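Uncharacterized protein Ta1441 (Thermoplasma acidophilum, PDB 3GAA) is of unknown function but belongs to the PAC2 family and is probably related to chaperones that assist proteasome assembly. Local coordinates at residues 28-33 with 210-215; 122-127 with 169-174; 141-144 with 150-153; 183-188 with 204-209. All coordinates share one frame; numbering follows the deposited sequence.

Interaction 1: 28-33 with 210-215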
loop_
_atom_site.group_PDB
_atom_site.type_symbol
_atom_site.label_atom_id
_atom_site.label_comp_id
_atom_site.label_asym_id
_atom_site.label_seq_id
_atom_site.Cartn_x
_atom_site.Cartn_y
_atom_site.Cartn_z
ATOM N N VAL A 28 -8.716 -10.117 34.203
ATOM C CA VAL A 28 -7.349 -10.488 34.576
ATOM C C VAL A 28 -6.975 -11.693 33.748
ATOM O O VAL A 28 -7.756 -12.663 33.718
ATOM C CB VAL A 28 -7.143 -10.813 36.076
ATOM C CG1 VAL A 28 -8.253 -11.547 36.625
ATOM C CG2 VAL A 28 -5.923 -11.645 36.215
ATOM N N VAL A 29 -5.814 -11.640 33.090
ATOM C CA VAL A 29 -5.433 -12.691 32.158
ATOM C C VAL A 29 -4.347 -13.612 32.690
ATOM O O VAL A 29 -3.249 -13.166 32.987
ATOM C CB VAL A 29 -5.005 -12.134 30.804
ATOM C CG1 VAL A 29 -4.708 -13.279 29.859
ATOM C CG2 VAL A 29 -6.134 -11.266 30.210
ATOM N N LEU A 30 -4.645 -14.902 32.773
ATOM C CA LEU A 30 -3.680 -15.871 33.278
ATOM C C LEU A 30 -3.126 -16.689 32.130
ATOM O O LEU A 30 -3.889 -17.147 31.301
ATOM C CB LEU A 30 -4.370 -16.796 34.283
ATOM C CG LEU A 30 -5.193 -16.117 35.395
ATOM C CD1 LEU A 30 -6.183 -17.126 36.028
ATOM C CD2 LEU A 30 -4.301 -15.429 36.450
ATOM N N CYS A 31 -1.808 -16.916 32.092
ATOM C CA CYS A 31 -1.164 -17.666 30.985
ATOM C C CYS A 31 -0.395 -18.882 31.370
ATOM O O CYS A 31 0.296 -18.856 32.389
ATOM C CB CYS A 31 -0.140 -16.790 30.316
ATOM S SG CYS A 31 -0.866 -15.293 29.896
ATOM N N GLY A 32 -0.436 -19.894 30.502
ATOM C CA GLY A 32 0.332 -21.112 30.667
ATOM C C GLY A 32 0.890 -21.587 29.331
ATOM O O GLY A 32 0.163 -21.856 28.380
ATOM N N PHE A 33 2.202 -21.718 29.280
ATOM C CA PHE A 33 2.870 -22.225 28.090
ATOM C C PHE A 33 3.622 -23.488 28.392
ATOM O O PHE A 33 3.782 -23.894 29.520
ATOM C CB PHE A 33 3.770 -21.152 27.496
ATOM C CG PHE A 33 3.066 -19.861 27.322
ATOM C CD1 PHE A 33 2.279 -19.637 26.201
ATOM C CD2 PHE A 33 3.088 -18.898 28.352
ATOM C CE1 PHE A 33 1.575 -18.468 26.073
ATOM C CE2 PHE A 33 2.382 -17.712 28.260
ATOM C CZ PHE A 33 1.618 -17.480 27.111
ATOM N N TYR A 210 -5.465 -12.017 43.638
ATOM C CA TYR A 210 -6.547 -11.476 42.794
ATOM C C TYR A 210 -7.919 -11.881 43.234
ATOM O O TYR A 210 -8.914 -11.521 42.619
ATOM C CB TYR A 210 -6.348 -11.897 41.338
ATOM C CG TYR A 210 -5.130 -11.224 40.797
ATOM C CD1 TYR A 210 -5.174 -9.879 40.456
ATOM C CD2 TYR A 210 -3.901 -11.870 40.746
ATOM C CE1 TYR A 210 -4.054 -9.185 40.027
ATOM C CE2 TYR A 210 -2.737 -11.169 40.303
ATOM C CZ TYR A 210 -2.846 -9.821 39.946
ATOM O OH TYR A 210 -1.758 -9.085 39.529
ATOM N N ASN A 211 -7.986 -12.655 44.298
ATOM C CA ASN A 211 -9.245 -13.001 44.846
ATOM C C ASN A 211 -10.219 -13.530 43.805
ATOM O O ASN A 211 -11.417 -13.428 43.933
ATOM C CB ASN A 211 -9.797 -11.793 45.559
ATOM C CG ASN A 211 -10.965 -12.152 46.437
ATOM O OD1 ASN A 211 -12.046 -11.528 46.336
ATOM N ND2 ASN A 211 -10.802 -13.212 47.266
ATOM N N LEU A 212 -9.692 -14.125 42.750
ATOM C CA LEU A 212 -10.481 -15.053 41.958
ATOM C C LEU A 212 -10.767 -15.999 43.059
ATOM O O LEU A 212 -10.049 -15.925 44.073
ATOM C CB LEU A 212 -9.624 -15.702 40.900
ATOM C CG LEU A 212 -8.788 -14.714 40.077
ATOM C CD1 LEU A 212 -8.392 -15.353 38.743
ATOM C CD2 LEU A 212 -9.551 -13.410 39.878
ATOM N N LYS A 213 -11.762 -16.864 42.986
ATOM C CA LYS A 213 -11.833 -17.840 44.084
ATOM C C LYS A 213 -11.870 -19.214 43.517
ATOM O O LYS A 213 -12.862 -19.886 43.556
ATOM C CB LYS A 213 -12.997 -17.527 44.981
ATOM C CG LYS A 213 -12.698 -16.394 45.987
ATOM C CD LYS A 213 -13.828 -15.329 46.019
ATOM C CE LYS A 213 -15.128 -15.814 46.584
ATOM N NZ LYS A 213 -15.861 -14.649 47.222
ATOM N N ILE A 214 -10.752 -19.589 42.926
ATOM C CA ILE A 214 -10.618 -20.866 42.285
ATOM C C ILE A 214 -10.589 -21.955 43.392
ATOM O O ILE A 214 -9.960 -21.798 44.421
ATOM C CB ILE A 214 -9.369 -20.908 41.437
ATOM C CG1 ILE A 214 -9.314 -19.705 40.502
ATOM C CG2 ILE A 214 -9.400 -22.079 40.588
ATOM C CD1 ILE A 214 -7.910 -19.285 40.033
ATOM N N LYS A 215 -11.269 -23.062 43.136
ATOM C CA LYS A 215 -11.733 -23.933 44.183
ATOM C C LYS A 215 -10.709 -24.892 44.773
ATOM O O LYS A 215 -10.780 -25.148 46.009
ATOM C CB LYS A 215 -12.865 -24.856 43.711
ATOM C CG LYS A 215 -14.240 -24.346 43.626
ATOM C CD LYS A 215 -15.176 -25.442 42.982
ATOM C CE LYS A 215 -16.670 -24.946 42.952
ATOM N NZ LYS A 215 -17.621 -25.787 42.135
#

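Interaction 2: 122-127 with 169-174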
loop_
_atom_site.group_PDB
_atom_site.type_symbol
_atom_site.label_atom_id
_atom_site.label_comp_id
_atom_site.label_asym_id
_atom_site.label_seq_id
_atom_site.Cartn_x
_atom_site.Cartn_y
_atom_site.Cartn_z
ATOM N N ILE A 122 -1.824 -9.148 33.788
ATOM C CA ILE A 122 -1.497 -10.408 33.160
ATOM C C ILE A 122 -0.659 -11.217 34.093
ATOM O O ILE A 122 0.280 -10.706 34.589
ATOM C CB ILE A 122 -0.702 -10.171 31.887
ATOM C CG1 ILE A 122 -1.552 -9.313 30.961
ATOM C CG2 ILE A 122 -0.360 -11.458 31.179
ATOM C CD1 ILE A 122 -0.759 -8.745 29.839
ATOM N N VAL A 123 -0.986 -12.469 34.350
ATOM C CA VAL A 123 -0.182 -13.243 35.272
ATOM C C VAL A 123 0.392 -14.368 34.483
ATOM O O VAL A 123 -0.346 -15.042 33.786
ATOM C CB VAL A 123 -1.045 -13.812 36.372
ATOM C CG1 VAL A 123 -0.219 -14.532 37.321
ATOM C CG2 VAL A 123 -1.810 -12.707 37.052
ATOM N N ILE A 124 1.699 -14.587 34.557
ATOM C CA ILE A 124 2.292 -15.747 33.854
ATOM C C ILE A 124 2.641 -16.864 34.829
ATOM O O ILE A 124 3.355 -16.643 35.835
ATOM C CB ILE A 124 3.510 -15.394 33.062
ATOM C CG1 ILE A 124 3.133 -14.386 31.985
ATOM C CG2 ILE A 124 4.042 -16.624 32.429
ATOM C CD1 ILE A 124 4.136 -13.261 31.861
ATOM N N MET A 125 2.100 -18.053 34.540
ATOM C CA MET A 125 2.135 -19.165 35.483
ATOM C C MET A 125 3.250 -20.064 35.126
ATOM O O MET A 125 3.312 -20.511 34.006
ATOM C CB MET A 125 0.849 -19.956 35.433
ATOM C CG MET A 125 -0.316 -19.267 36.174
ATOM S SD MET A 125 -1.976 -19.779 35.634
ATOM C CE MET A 125 -2.716 -19.829 37.204
ATOM N N GLU A 126 4.146 -20.351 36.054
ATOM C CA GLU A 126 5.153 -21.330 35.728
ATOM C C GLU A 126 5.780 -22.112 36.857
ATOM O O GLU A 126 5.641 -21.804 38.019
ATOM C CB GLU A 126 6.211 -20.748 34.777
ATOM C CG GLU A 126 6.897 -19.490 35.204
ATOM C CD GLU A 126 7.535 -18.754 34.019
ATOM O OE1 GLU A 126 8.674 -18.196 34.129
ATOM O OE2 GLU A 126 6.870 -18.722 32.961
ATOM N N GLY A 127 6.441 -23.183 36.455
ATOM C CA GLY A 127 7.275 -23.990 37.345
ATOM C C GLY A 127 8.764 -23.872 37.036
ATOM O O GLY A 127 9.139 -23.504 35.921
ATOM N N GLY A 169 9.224 -13.708 29.670
ATOM C CA GLY A 169 9.983 -12.468 29.412
ATOM C C GLY A 169 9.399 -11.634 28.280
ATOM O O GLY A 169 9.335 -10.402 28.340
ATOM N N GLY A 170 8.967 -12.297 27.230
ATOM C CA GLY A 170 8.409 -11.585 26.126
ATOM C C GLY A 170 7.163 -10.865 26.558
ATOM O O GLY A 170 7.027 -9.679 26.292
ATOM N N ILE A 171 6.255 -11.561 27.243
ATOM C CA ILE A 171 5.048 -10.900 27.782
ATOM C C ILE A 171 5.350 -9.813 28.839
ATOM O O ILE A 171 4.793 -8.750 28.823
ATOM C CB ILE A 171 4.040 -11.948 28.314
ATOM C CG1 ILE A 171 3.527 -12.743 27.111
ATOM C CG2 ILE A 171 2.883 -11.273 29.167
ATOM C CD1 ILE A 171 3.041 -14.074 27.480
ATOM N N LEU A 172 6.252 -10.087 29.742
ATOM C CA LEU A 172 6.612 -9.065 30.678
ATOM C C LEU A 172 7.081 -7.756 29.971
ATOM O O LEU A 172 6.737 -6.619 30.397
ATOM C CB LEU A 172 7.649 -9.640 31.634
ATOM C CG LEU A 172 7.057 -10.204 32.918
ATOM C CD1 LEU A 172 5.539 -10.414 32.785
ATOM C CD2 LEU A 172 7.727 -11.459 33.397
ATOM N N ASN A 173 7.845 -7.907 28.885
ATOM C CA ASN A 173 8.390 -6.716 28.227
ATOM C C ASN A 173 7.256 -5.968 27.584
ATOM O O ASN A 173 7.099 -4.764 27.772
ATOM C CB ASN A 173 9.473 -7.055 27.214
ATOM C CG ASN A 173 10.838 -7.187 27.863
ATOM O OD1 ASN A 173 11.044 -6.793 29.016
ATOM N ND2 ASN A 173 11.759 -7.752 27.149
ATOM N N GLU A 174 6.405 -6.698 26.883
ATOM C CA GLU A 174 5.257 -6.072 26.330
ATOM C C GLU A 174 4.457 -5.326 27.371
ATOM O O GLU A 174 3.989 -4.245 27.121
ATOM C CB GLU A 174 4.406 -7.118 25.711
ATOM C CG GLU A 174 4.954 -7.615 24.418
ATOM C CD GLU A 174 4.805 -6.662 23.221
ATOM O OE1 GLU A 174 4.069 -5.613 23.230
ATOM O OE2 GLU A 174 5.433 -7.045 22.206
#

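Interaction 3: 141-144 with 150-153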
loop_
_atom_site.group_PDB
_atom_site.type_symbol
_atom_site.label_atom_id
_atom_site.label_comp_id
_atom_site.label_asym_id
_atom_site.label_seq_id
_atom_site.Cartn_x
_atom_site.Cartn_y
_atom_site.Cartn_z
ATOM N N ALA A 141 7.772 -14.845 42.835
ATOM C CA ALA A 141 7.172 -13.856 41.969
ATOM C C ALA A 141 8.226 -13.015 41.244
ATOM O O ALA A 141 9.229 -12.561 41.843
ATOM C CB ALA A 141 6.315 -12.947 42.771
ATOM N N VAL A 142 7.986 -12.756 39.958
ATOM C CA VAL A 142 8.572 -11.581 39.360
ATOM C C VAL A 142 7.446 -10.586 39.136
ATOM O O VAL A 142 6.482 -10.897 38.479
ATOM C CB VAL A 142 9.424 -11.882 38.128
ATOM C CG1 VAL A 142 9.565 -13.397 37.867
ATOM C CG2 VAL A 142 8.937 -11.078 36.957
ATOM N N ALA A 143 7.548 -9.423 39.793
ATOM C CA ALA A 143 6.615 -8.308 39.632
ATOM C C ALA A 143 7.379 -7.004 39.871
ATOM O O ALA A 143 8.551 -7.024 40.157
ATOM C CB ALA A 143 5.449 -8.430 40.595
ATOM N N GLU A 144 6.711 -5.867 39.746
ATOM C CA GLU A 144 7.304 -4.583 40.104
ATOM C C GLU A 144 7.261 -4.334 41.594
ATOM O O GLU A 144 6.422 -4.897 42.293
ATOM C CB GLU A 144 6.573 -3.472 39.399
ATOM C CG GLU A 144 6.770 -3.562 37.889
ATOM C CD GLU A 144 5.960 -2.518 37.129
ATOM O OE1 GLU A 144 4.706 -2.708 36.963
ATOM O OE2 GLU A 144 6.576 -1.514 36.696
ATOM N N LYS A 150 3.711 -5.879 48.432
ATOM C CA LYS A 150 2.456 -6.507 48.868
ATOM C C LYS A 150 2.625 -8.023 48.963
ATOM O O LYS A 150 2.406 -8.616 50.003
ATOM C CB LYS A 150 1.318 -6.210 47.898
ATOM C CG LYS A 150 0.892 -4.730 47.772
ATOM C CD LYS A 150 -0.570 -4.572 47.189
ATOM C CE LYS A 150 -0.753 -3.419 46.130
ATOM N NZ LYS A 150 -0.673 -3.927 44.656
ATOM N N PHE A 151 3.058 -8.646 47.877
ATOM C CA PHE A 151 3.277 -10.098 47.846
ATOM C C PHE A 151 4.164 -10.653 48.918
ATOM O O PHE A 151 4.096 -11.828 49.215
ATOM C CB PHE A 151 3.879 -10.533 46.516
ATOM C CG PHE A 151 2.956 -10.402 45.343
ATOM C CD1 PHE A 151 1.611 -10.110 45.500
ATOM C CD2 PHE A 151 3.453 -10.605 44.062
ATOM C CE1 PHE A 151 0.771 -10.002 44.402
ATOM C CE2 PHE A 151 2.630 -10.495 42.951
ATOM C CZ PHE A 151 1.287 -10.182 43.116
ATOM N N LYS A 152 5.004 -9.812 49.483
ATOM C CA LYS A 152 5.978 -10.237 50.492
ATOM C C LYS A 152 5.355 -10.429 51.874
ATOM O O LYS A 152 5.688 -11.353 52.610
ATOM C CB LYS A 152 7.043 -9.179 50.621
ATOM C CG LYS A 152 8.320 -9.700 51.200
ATOM C CD LYS A 152 9.544 -9.092 50.470
ATOM C CE LYS A 152 9.601 -9.430 48.932
ATOM N NZ LYS A 152 10.449 -8.437 48.201
ATOM N N LYS A 153 4.435 -9.544 52.224
ATOM C CA LYS A 153 3.611 -9.751 53.401
ATOM C C LYS A 153 2.775 -11.018 53.205
ATOM O O LYS A 153 2.280 -11.574 54.163
ATOM C CB LYS A 153 2.695 -8.551 53.642
ATOM C CG LYS A 153 3.428 -7.210 53.769
ATOM C CD LYS A 153 2.541 -5.975 53.374
ATOM C CE LYS A 153 3.326 -4.959 52.430
ATOM N NZ LYS A 153 2.568 -3.701 51.950
#

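Interaction 4: 183-188 with 204-209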
loop_
_atom_site.group_PDB
_atom_site.type_symbol
_atom_site.label_atom_id
_atom_site.label_comp_id
_atom_site.label_asym_id
_atom_site.label_seq_id
_atom_site.Cartn_x
_atom_site.Cartn_y
_atom_site.Cartn_z
ATOM N N LEU A 183 2.769 -9.751 36.100
ATOM C CA LEU A 183 3.663 -10.485 36.958
ATOM C C LEU A 183 3.690 -11.883 36.565
ATOM O O LEU A 183 2.932 -12.290 35.727
ATOM C CB LEU A 183 3.370 -10.371 38.448
ATOM C CG LEU A 183 2.008 -10.641 39.003
ATOM C CD1 LEU A 183 1.094 -9.461 38.601
ATOM C CD2 LEU A 183 1.553 -11.965 38.491
ATOM N N SER A 184 4.630 -12.600 37.145
ATOM C CA SER A 184 4.727 -14.013 36.983
ATOM C C SER A 184 4.826 -14.707 38.364
ATOM O O SER A 184 5.423 -14.160 39.266
ATOM C CB SER A 184 5.928 -14.330 36.109
ATOM O OG SER A 184 6.306 -15.666 36.363
ATOM N N PHE A 185 4.198 -15.873 38.535
ATOM C CA PHE A 185 4.474 -16.703 39.699
ATOM C C PHE A 185 5.232 -17.958 39.229
ATOM O O PHE A 185 4.902 -18.554 38.186
ATOM C CB PHE A 185 3.176 -17.115 40.376
ATOM C CG PHE A 185 2.410 -15.983 41.015
ATOM C CD1 PHE A 185 2.977 -15.207 42.001
ATOM C CD2 PHE A 185 1.125 -15.743 40.676
ATOM C CE1 PHE A 185 2.303 -14.225 42.599
ATOM C CE2 PHE A 185 0.422 -14.719 41.286
ATOM C CZ PHE A 185 1.024 -13.963 42.232
ATOM N N ILE A 186 6.267 -18.327 39.979
ATOM C CA ILE A 186 7.019 -19.535 39.720
ATOM C C ILE A 186 7.074 -20.433 40.961
ATOM O O ILE A 186 7.207 -19.990 42.120
ATOM C CB ILE A 186 8.451 -19.256 39.257
ATOM C CG1 ILE A 186 8.476 -18.221 38.116
ATOM C CG2 ILE A 186 9.054 -20.533 38.750
ATOM C CD1 ILE A 186 8.652 -16.750 38.588
ATOM N N THR A 187 6.953 -21.726 40.717
ATOM C CA THR A 187 6.946 -22.660 41.818
ATOM C C THR A 187 7.871 -23.835 41.490
ATOM O O THR A 187 7.885 -24.274 40.398
ATOM C CB THR A 187 5.509 -23.080 42.130
ATOM O OG1 THR A 187 5.457 -23.543 43.475
ATOM C CG2 THR A 187 5.025 -24.181 41.190
ATOM N N PRO A 188 8.678 -24.303 42.439
ATOM C CA PRO A 188 9.510 -25.450 42.120
ATOM C C PRO A 188 8.650 -26.659 41.816
ATOM O O PRO A 188 7.671 -26.916 42.505
ATOM C CB PRO A 188 10.300 -25.696 43.404
ATOM C CG PRO A 188 9.965 -24.604 44.348
ATOM C CD PRO A 188 8.724 -23.964 43.876
ATOM N N GLU A 204 -3.033 -21.076 44.562
ATOM C CA GLU A 204 -3.234 -20.377 45.795
ATOM C C GLU A 204 -2.638 -18.996 45.702
ATOM O O GLU A 204 -3.193 -18.052 46.261
ATOM C CB GLU A 204 -2.557 -21.130 46.911
ATOM C CG GLU A 204 -3.261 -22.387 47.319
ATOM C CD GLU A 204 -2.810 -22.924 48.705
ATOM O OE1 GLU A 204 -2.072 -22.206 49.460
ATOM O OE2 GLU A 204 -3.234 -24.073 49.041
ATOM N N ALA A 205 -1.477 -18.895 45.041
ATOM C CA ALA A 205 -0.862 -17.586 44.690
ATOM C C ALA A 205 -1.918 -16.710 43.997
ATOM O O ALA A 205 -2.255 -15.622 44.453
ATOM C CB ALA A 205 0.343 -17.775 43.786
ATOM N N ILE A 206 -2.500 -17.229 42.937
ATOM C CA ILE A 206 -3.484 -16.459 42.245
ATOM C C ILE A 206 -4.651 -16.031 43.137
ATOM O O ILE A 206 -5.099 -14.901 43.020
ATOM C CB ILE A 206 -3.980 -17.188 41.060
ATOM C CG1 ILE A 206 -2.875 -17.233 40.019
ATOM C CG2 ILE A 206 -5.204 -16.510 40.496
ATOM C CD1 ILE A 206 -3.268 -18.156 38.944
ATOM N N ASN A 207 -5.132 -16.911 44.015
ATOM C CA ASN A 207 -6.279 -16.582 44.871
ATOM C C ASN A 207 -5.915 -15.506 45.887
ATOM O O ASN A 207 -6.730 -14.662 46.200
ATOM C CB ASN A 207 -6.867 -17.828 45.593
ATOM C CG ASN A 207 -7.725 -18.709 44.676
ATOM O OD1 ASN A 207 -8.380 -18.264 43.727
ATOM N ND2 ASN A 207 -7.719 -19.975 44.973
ATOM N N LYS A 208 -4.696 -15.557 46.390
ATOM C CA LYS A 208 -4.199 -14.532 47.271
ATOM C C LYS A 208 -3.979 -13.205 46.546
ATOM O O LYS A 208 -4.182 -12.164 47.114
ATOM C CB LYS A 208 -2.872 -14.958 47.861
ATOM C CG LYS A 208 -2.375 -14.078 48.995
ATOM C CD LYS A 208 -3.030 -14.463 50.310
ATOM C CE LYS A 208 -2.672 -13.564 51.511
ATOM N NZ LYS A 208 -3.257 -14.197 52.807
ATOM N N ALA A 209 -3.540 -13.208 45.304
ATOM C CA ALA A 209 -3.244 -11.948 44.683
ATOM C C ALA A 209 -4.490 -11.257 44.162
ATOM O O ALA A 209 -4.551 -10.030 44.244
ATOM C CB ALA A 209 -2.216 -12.100 43.587
#

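Interaction 1: 28-33 with 210-215
Strand 28-32 is a parallel strand inside the mixed sheet of this alpha/beta protein, and its residues Val28 and Leu30 meet Leu212 of the loop that joins helix 196-210 to helix 219-243. Val28 and Leu30, two positions apart, point from the same face of the strand toward that loop. The opposing side is supplied by the forked end of Leu212, whose CG lies opposite its carbonyl carbon (chi1 -49°) and whose two methyl groups divide the work. CD2 of Leu212 reaches CG1 of Val28 at 4.0 Å, while CD1 of Leu212 meets CD1 of Leu30. Both pairs approach tip to tip, with no hydrogen bond between the segments, and the backbones stay apart: the nearest pair of CA atoms, those of Val28 and Tyr210, is separated by 8.3 Å. About 184 Å² of surface is buried in all.

The course of the loop explains the geometry. Asn211 leaves the helix with a positive phi of 50°, and the chain then runs on in extended form, which brings Leu212 and Ile214 inward toward the sheet. Ile206 of the preceding helix and Val89 of strand 89-94 each pack against both Leu30 and Leu212, so the apolar cluster spans helix, loop and two strands. Tyr210 OH is hydrogen-bonded to Glu121 OE1 and Lys147 NZ, two bonds that probably hold the end of this side chain in place. Asn207 OD1 accepts a hydrogen bond from Ile214 N, tying the loop back to the helix beside Leu212, whose CD1 lies 3.9 Å from CD1 of Leu30.

Interaction 2: 122-127 with 169-174
Ile124 carries CG1 opposite its own carbonyl carbon (chi1 -62°), which sends CD1 out from strand 121-130 toward helix 166-178, where Ile171 and Leu172 receive it. Ile171 has a similar first torsion of -67°; its CG2, lying trans to the backbone N, is the branch that meets the strand. That single methyl takes two partners: CD1 of Ile124 at 3.6 Å and CG2 of Ile122 at 3.8 Å. Leu172 adds its CD1 beside CD1 of Ile124, although its CB does not itself point at the strand. The isoleucines cross at a slant rather than end on, and the contact is wholly apolar.

Strand and helix segments run nearly antiparallel, at 166°, with their axes 9.6 Å apart at closest approach. This spacing is bridged by side chains alone, and all four touching residues are buried. The arrangement is that of an alpha/beta fold, in which helices cover both faces of a central strand: helix 166-178 packs on one, and helix 196-210 lies against Val123 and Met125 on the other.

Helix 166-178 also touches the second subunit: Asn173 ND2 is hydrogen-bonded to Val67 O of that subunit, and Leu172 packs on its Ala68. Within the chain, Met111 of helix 103-117 lies against both Ile122 and Ile171, while strands 28-32 and 181-190 flank strand 121-130 on its two sides.

Interaction 3: 141-144 with 150-153
Ala141 and Ala143 lie on an extended backbone that leaves strand 140-142, and both direct their CB atoms toward Phe151 of the following helix. Between them Val142 points the other way, as expected for a strand. The extension persists at Ala143 (psi 179°), and Glu144 then takes the N-cap position of helix 145-153, so the chain turns back at once. As a result the CA atoms of Ala141 and Phe151 come to 8.0 Å, ten residues apart in sequence, and no hydrogen bond joins the two segments.

The touching is done by two adjacent ring atoms and two methyl groups. CD2 of Phe151 lies 3.9 Å from CB of Ala141, and the next ring atom, CE2 of Phe151, lies 4.2 Å from CB of Ala143. Both methyls approach the ring obliquely. The first torsion of Phe151 (chi1 -68°) sets CG opposite the carbonyl carbon, which carries the ring away from the helix backbone and toward the strand.

Strand 140-142, helix 145-153 and strand 157-158 form a beta-alpha-beta crossover between neighbouring parallel strands at one margin of the sheet; within these segments Phe151 is the helix residue that touches the first strand and the residue after it. The two segments bury a modest 95 Å². Beyond them the ring meets that of Phe185 on strand 181-190, with planes at about 45°, and also touches Leu183 and Ile156. On the opposite face of the strand, Val142 packs on Leu172 of helix 166-178 and on Leu75 of the second subunit, which Glu144 touches as well.

Interaction 4: 183-188 with 204-209
An aromatic-to-helix contact centred on a CH-pi interaction joins Phe185, on strand 181-190, to Ala205, Ile206 and Ala209 of helix 196-210, the next helix in the chain. The two elements form a beta-alpha unit in which the helix folds back across one face of the mixed sheet: the segment directions differ by 144°, and their axes approach to 10.0 Å. The nearest CA atoms, those of Phe185 and Ala205, are 7.4 Å apart, a close approach that the small alanine side chain permits.

With CG lying opposite its carbonyl carbon (chi1 -67°), the Phe185 side chain stands out from the strand toward the helix. The methyl of Ala205 sits over the middle of the ring, its CB 3.8 Å from the ring centroid and only 10° from the ring normal, the geometry that identifies the CH-pi contact. The opposite face is covered from the strand's own side by CD2 of Leu183, 4.1 Å above the ring plane and displaced toward the rim. The ring is thus held between a strand residue and a helix residue. Ile206 adds a looser touch, its CG1 4.3 Å from CD2 of Phe185, while its backbone N lies oblique to the ring.

Ala209 follows Ala205 by one helical turn, and its N donates to Ala205 O within the helix. This spacing lets the second alanine address a different part of the same ring: CB of Ala209 lies near the ring plane, at the edge, 4.0 Å from CZ of Phe185.

Overall arrangement
All four contacts are buried, apolar and without a hydrogen bond between their segments; they differ in where they meet the one sheet. Interactions 1 and 2 lie nearest the chain's centre, on neighbouring strands but opposite faces. Interactions 1, 3 and 4 share a face, and helix 196-210 with its following loop serves both 1 and 4. Interaction 3, about 19 Å from the chain's centre, is peripheral and smallest in buried area. Chemistry follows place: branched aliphatic methyls meet in 1 and 2, whereas alanines meet phenylalanine rings in 3 and 4. Segments of interactions 2 and 3 also touch the second subunit; no other chain of the assembly touches those of 1 and 4.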